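Local structure of tumor necrosis factor receptor superfamily member 16 (4F44) at the interface of chains A and B. The protein is a low-affinity neurotrophin receptor whose intracellular part, seen here, carries a death domain that probably relays signals by recruiting other proteins. Coordinates in Å, arbitrary orientation; residue numbers count along the deposited sequence, not the author numbering. Chains: chain A/B, Tumor necrosis factor receptor superfamily member 16.

Contact 1: the interface of chains A and B. Residues chain A 46-49; chain B 46-49.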
# COMPACT_ATOMS: atom_id res chain seq x y z
N ALA A 46 6.59 2.96 0.88
CA ALA A 46 5.39 3.76 0.68
C ALA A 46 4.16 2.96 1.13
O ALA A 46 3.14 3.55 1.50
CB ALA A 46 5.25 4.15 -0.78
N CYS A 47 4.28 1.64 1.08
CA CYS A 47 3.18 0.73 1.36
C CYS A 47 3.71 -0.50 2.11
O CYS A 47 3.86 -1.58 1.53
CB CYS A 47 2.53 0.30 0.05
SG CYS A 47 0.96 -0.54 0.29
N PRO A 48 4.05 -0.32 3.40
CA PRO A 48 4.71 -1.36 4.18
C PRO A 48 4.04 -2.73 4.03
O PRO A 48 4.74 -3.74 3.88
CB PRO A 48 4.59 -0.85 5.63
CG PRO A 48 4.55 0.64 5.49
CD PRO A 48 3.76 0.88 4.22
N VAL A 49 2.71 -2.78 4.08
CA VAL A 49 2.02 -4.06 4.05
C VAL A 49 2.24 -4.80 2.72
O VAL A 49 2.46 -6.02 2.71
CB VAL A 49 0.52 -3.95 4.41
CG1 VAL A 49 -0.29 -3.11 3.37
CG2 VAL A 49 -0.11 -5.34 4.58
N ALA B 46 -1.69 0.98 6.98
CA ALA B 46 -0.82 -0.11 6.55
C ALA B 46 -0.17 0.22 5.20
O ALA B 46 0.87 -0.35 4.85
CB ALA B 46 -1.61 -1.41 6.45
N CYS B 47 -0.80 1.14 4.47
CA CYS B 47 -0.34 1.53 3.14
C CYS B 47 -0.54 3.03 2.98
O CYS B 47 -1.49 3.46 2.33
CB CYS B 47 -1.14 0.77 2.07
SG CYS B 47 -0.43 0.92 0.39
N PRO B 48 0.32 3.83 3.63
CA PRO B 48 0.11 5.26 3.69
C PRO B 48 -0.15 5.88 2.33
O PRO B 48 -1.00 6.78 2.21
CB PRO B 48 1.46 5.79 4.26
CG PRO B 48 1.94 4.69 5.12
CD PRO B 48 1.55 3.43 4.35
N VAL B 49 0.56 5.42 1.30
CA VAL B 49 0.47 6.10 0.02
C VAL B 49 -0.92 5.92 -0.59
O VAL B 49 -1.52 6.89 -1.09
CB VAL B 49 1.60 5.70 -0.97
CG1 VAL B 49 1.57 4.19 -1.31
CG2 VAL B 49 1.51 6.54 -2.24
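The N-terminal end of helix 48-56 in the death domain, with the loop leading into it, meets its own copy around a disulfide on the two-fold axis. A:Cys47 SG and B:Cys47 SG are 2.0 Å apart, a covalent cross-link between the chains. In A:Cys47 the sulfur lies anti to the backbone N (chi1 -168°), which points it across the axis to the partner sulfur, and its twin does the same. The torsion about the S-S bond is about -118°, a left-handed link opened somewhat beyond the usual right angle.

Backbone bonds on both flanks of the sulfurs hold the two segments together. A:Val49 N donates to the carbonyl O of B:Ala46 at 3.1 Å, with 162° at the hydrogen, and B:Val49 N reaches A:Ala46 O at 3.2 Å. Proline suits the first turn of a helix, where its lack of an N-H costs nothing, while the valine N-H after it has no carbonyl of its own helix to meet; the partner's loop supplies one. The positive end of the helix dipole would probably strengthen this capping.

Small and branched apolar groups fill in beside the bonds. A:Val49 CG1 stands between its own backbone N and carbonyl carbon, the crowded position, and from there packs alongside the methyl of B:Ala46, CG1 to CB being 3.8 Å. Alanine suits the spot, since a bulkier side chain would probably press on the valine. The structure alone does not show whether this disulfide forms in the reducing cytosol.

On the side of the segments away from the sulfurs, the two proline rings reach tip to tip across the axis. A:Pro48 CD also lies 3.2 Å from B:Ala46 O, beside the capping bond, and it meets B:Pro48 CD at 3.4 Å.

Contact 2: the interface of chains A and B. Residues chain A 10, 14, 17, 47, 49-50; chain B 10, 14, 17, 47, 50.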
# COMPACT_ATOMS: atom_id res chain seq x y z
N LEU A 10 -4.42 -9.26 -8.24
CA LEU A 10 -4.30 -7.95 -7.62
C LEU A 10 -5.55 -7.54 -6.83
O LEU A 10 -5.45 -6.90 -5.78
CB LEU A 10 -3.96 -6.89 -8.68
CG LEU A 10 -3.84 -5.41 -8.26
CD1 LEU A 10 -2.70 -5.20 -7.28
CD2 LEU A 10 -3.67 -4.51 -9.47
N GLU A 14 -5.52 -6.79 -2.91
CA GLU A 14 -5.97 -5.47 -2.48
C GLU A 14 -6.84 -5.56 -1.23
O GLU A 14 -6.69 -4.76 -0.30
CB GLU A 14 -6.68 -4.75 -3.63
CG GLU A 14 -7.56 -3.57 -3.23
CD GLU A 14 -6.87 -2.20 -3.29
OE1 GLU A 14 -5.65 -2.12 -3.62
OE2 GLU A 14 -7.56 -1.20 -2.99
N GLU A 17 -4.69 -6.69 1.86
CA GLU A 17 -4.01 -5.52 2.39
C GLU A 17 -4.93 -4.57 3.16
O GLU A 17 -4.54 -4.05 4.22
CB GLU A 17 -3.29 -4.78 1.28
CG GLU A 17 -2.16 -5.54 0.65
CD GLU A 17 -1.74 -4.91 -0.66
OE1 GLU A 17 -2.26 -3.81 -0.95
OE2 GLU A 17 -0.92 -5.50 -1.39
N CYS A 47 4.28 1.64 1.08
CA CYS A 47 3.18 0.73 1.36
C CYS A 47 3.71 -0.50 2.11
O CYS A 47 3.86 -1.58 1.53
CB CYS A 47 2.53 0.30 0.05
SG CYS A 47 0.96 -0.54 0.29
N VAL A 49 2.71 -2.78 4.08
CA VAL A 49 2.02 -4.06 4.05
C VAL A 49 2.24 -4.80 2.72
O VAL A 49 2.46 -6.02 2.71
CB VAL A 49 0.52 -3.95 4.41
CG1 VAL A 49 -0.29 -3.11 3.37
CG2 VAL A 49 -0.11 -5.34 4.58
N ARG A 50 2.23 -4.08 1.60
CA ARG A 50 2.46 -4.72 0.31
C ARG A 50 3.89 -5.22 0.20
O ARG A 50 4.13 -6.34 -0.24
CB ARG A 50 2.16 -3.75 -0.84
CG ARG A 50 2.27 -4.37 -2.25
CD ARG A 50 2.02 -3.33 -3.35
NE ARG A 50 0.70 -2.72 -3.22
CZ ARG A 50 0.44 -1.42 -3.35
NH1 ARG A 50 1.40 -0.52 -3.62
NH2 ARG A 50 -0.82 -1.00 -3.20
N LEU B 10 -7.38 -0.12 -10.96
CA LEU B 10 -6.52 -0.59 -9.88
C LEU B 10 -5.09 -0.86 -10.35
O LEU B 10 -4.13 -0.51 -9.65
CB LEU B 10 -7.12 -1.85 -9.25
CG LEU B 10 -6.47 -2.35 -7.96
CD1 LEU B 10 -6.53 -1.27 -6.88
CD2 LEU B 10 -7.15 -3.63 -7.49
N GLU B 14 -1.79 0.86 -8.91
CA GLU B 14 -0.65 0.08 -8.44
C GLU B 14 0.69 0.66 -8.93
O GLU B 14 1.62 0.82 -8.13
CB GLU B 14 -0.84 -1.41 -8.82
CG GLU B 14 0.38 -2.36 -8.61
CD GLU B 14 0.45 -3.02 -7.22
OE1 GLU B 14 -0.50 -2.91 -6.40
OE2 GLU B 14 1.50 -3.66 -6.95
N GLU B 17 1.45 4.14 -7.19
CA GLU B 17 1.92 3.88 -5.83
C GLU B 17 3.36 3.36 -5.77
O GLU B 17 4.15 3.79 -4.94
CB GLU B 17 0.98 2.92 -5.12
CG GLU B 17 -0.40 3.49 -4.86
CD GLU B 17 -1.40 2.40 -4.52
OE1 GLU B 17 -0.98 1.25 -4.32
OE2 GLU B 17 -2.61 2.69 -4.47
N CYS B 47 -0.80 1.14 4.47
CA CYS B 47 -0.34 1.53 3.14
C CYS B 47 -0.54 3.03 2.98
O CYS B 47 -1.49 3.46 2.33
CB CYS B 47 -1.14 0.77 2.07
SG CYS B 47 -0.43 0.92 0.39
N ARG B 50 -1.46 4.71 -0.49
CA ARG B 50 -2.78 4.43 -1.02
C ARG B 50 -3.84 5.22 -0.24
O ARG B 50 -4.71 5.86 -0.83
CB ARG B 50 -3.09 2.93 -0.96
CG ARG B 50 -4.46 2.56 -1.58
CD ARG B 50 -4.84 1.10 -1.34
NE ARG B 50 -3.92 0.16 -1.99
CZ ARG B 50 -3.30 -0.84 -1.36
NH1 ARG B 50 -3.37 -0.96 -0.04
NH2 ARG B 50 -2.60 -1.73 -2.07
O HOH W 1 -2.49 -4.06 -4.04
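A:Arg50 reaches across the two-fold axis into the acidic side chains of B:Glu14 and B:Glu17, joining helix 48-56 of one chain to helix 10-19 of the other. Its CG is anti to the backbone N (chi1 -176°), and a bend farther out, at chi3, turns the guanidinium into the seam. There A:Arg50 NH2 donates to B:Glu17 OE1 in a salt bridge, modelled at 2.5 Å, with carboxylate and guanidinium planes only 6° apart. Its shortness calls for caution, because the two arginine NH2 atoms are modelled impossibly close and the exact place of each is doubtful. NH1 of A:Arg50 adds a weak bond to the same OE1 at 3.0 Å. The long, flat, many-handed arginine suits this place: B:Glu14 OE1 lies over one guanidinium face, 3.4 Å from A:Arg50 NE, while the sulfur of A:Cys47 lies over the opposite face. An alanine in place of B:Glu17 would probably leave the A:Arg50 guanidinium without its coplanar mate and freer to turn. The twin bridge pairs B:Arg50 with A:Glu17, but its shortest distance is doubtful too; B:Arg50 NE makes a sounder salt bridge with A:Glu14 OE1, at 3.3 Å.

Beyond the charges, at the start of helix 10-19, the leucines pack firmly and cross obliquely, A:Leu10 CG lying 3.8 Å from B:Leu10 CD2. A:Leu10 CD1 also rests 3.8 Å from B:Glu14 CD, a branched apolar chain that probably helps shield the carboxylate of B:Glu14, whose side chain bends at chi2 (90°) toward A:Arg50.

Between this tight leucine pair and the arginines the chains meet more loosely, partly through water instead of directly. B:Glu14 and A:Glu17, like charges whose carboxylates do not touch, are joined by a water, which probably eases their repulsion. It stands 3.1 Å from A:Glu17 OE1 and 3.3 Å from B:Glu14 OE1.

Contacts 1 and 2 are neighbouring layers of one two-fold interface, the centres of their C-alpha atoms about 7 Å apart. They share A:Cys47, A:Val49 and B:Cys47, and helix 48-56 runs through both: its first residues belong to contact 1, and one residue farther on its arginine reaches into contact 2, where helix 10-19 joins. Contact 1 fixes the spacing of the chains covalently, and contact 2 adds charge pairing and an apolar end that would probably limit swivelling about the link. Whether this dimer is the signalling form of the receptor the structure alone does not show.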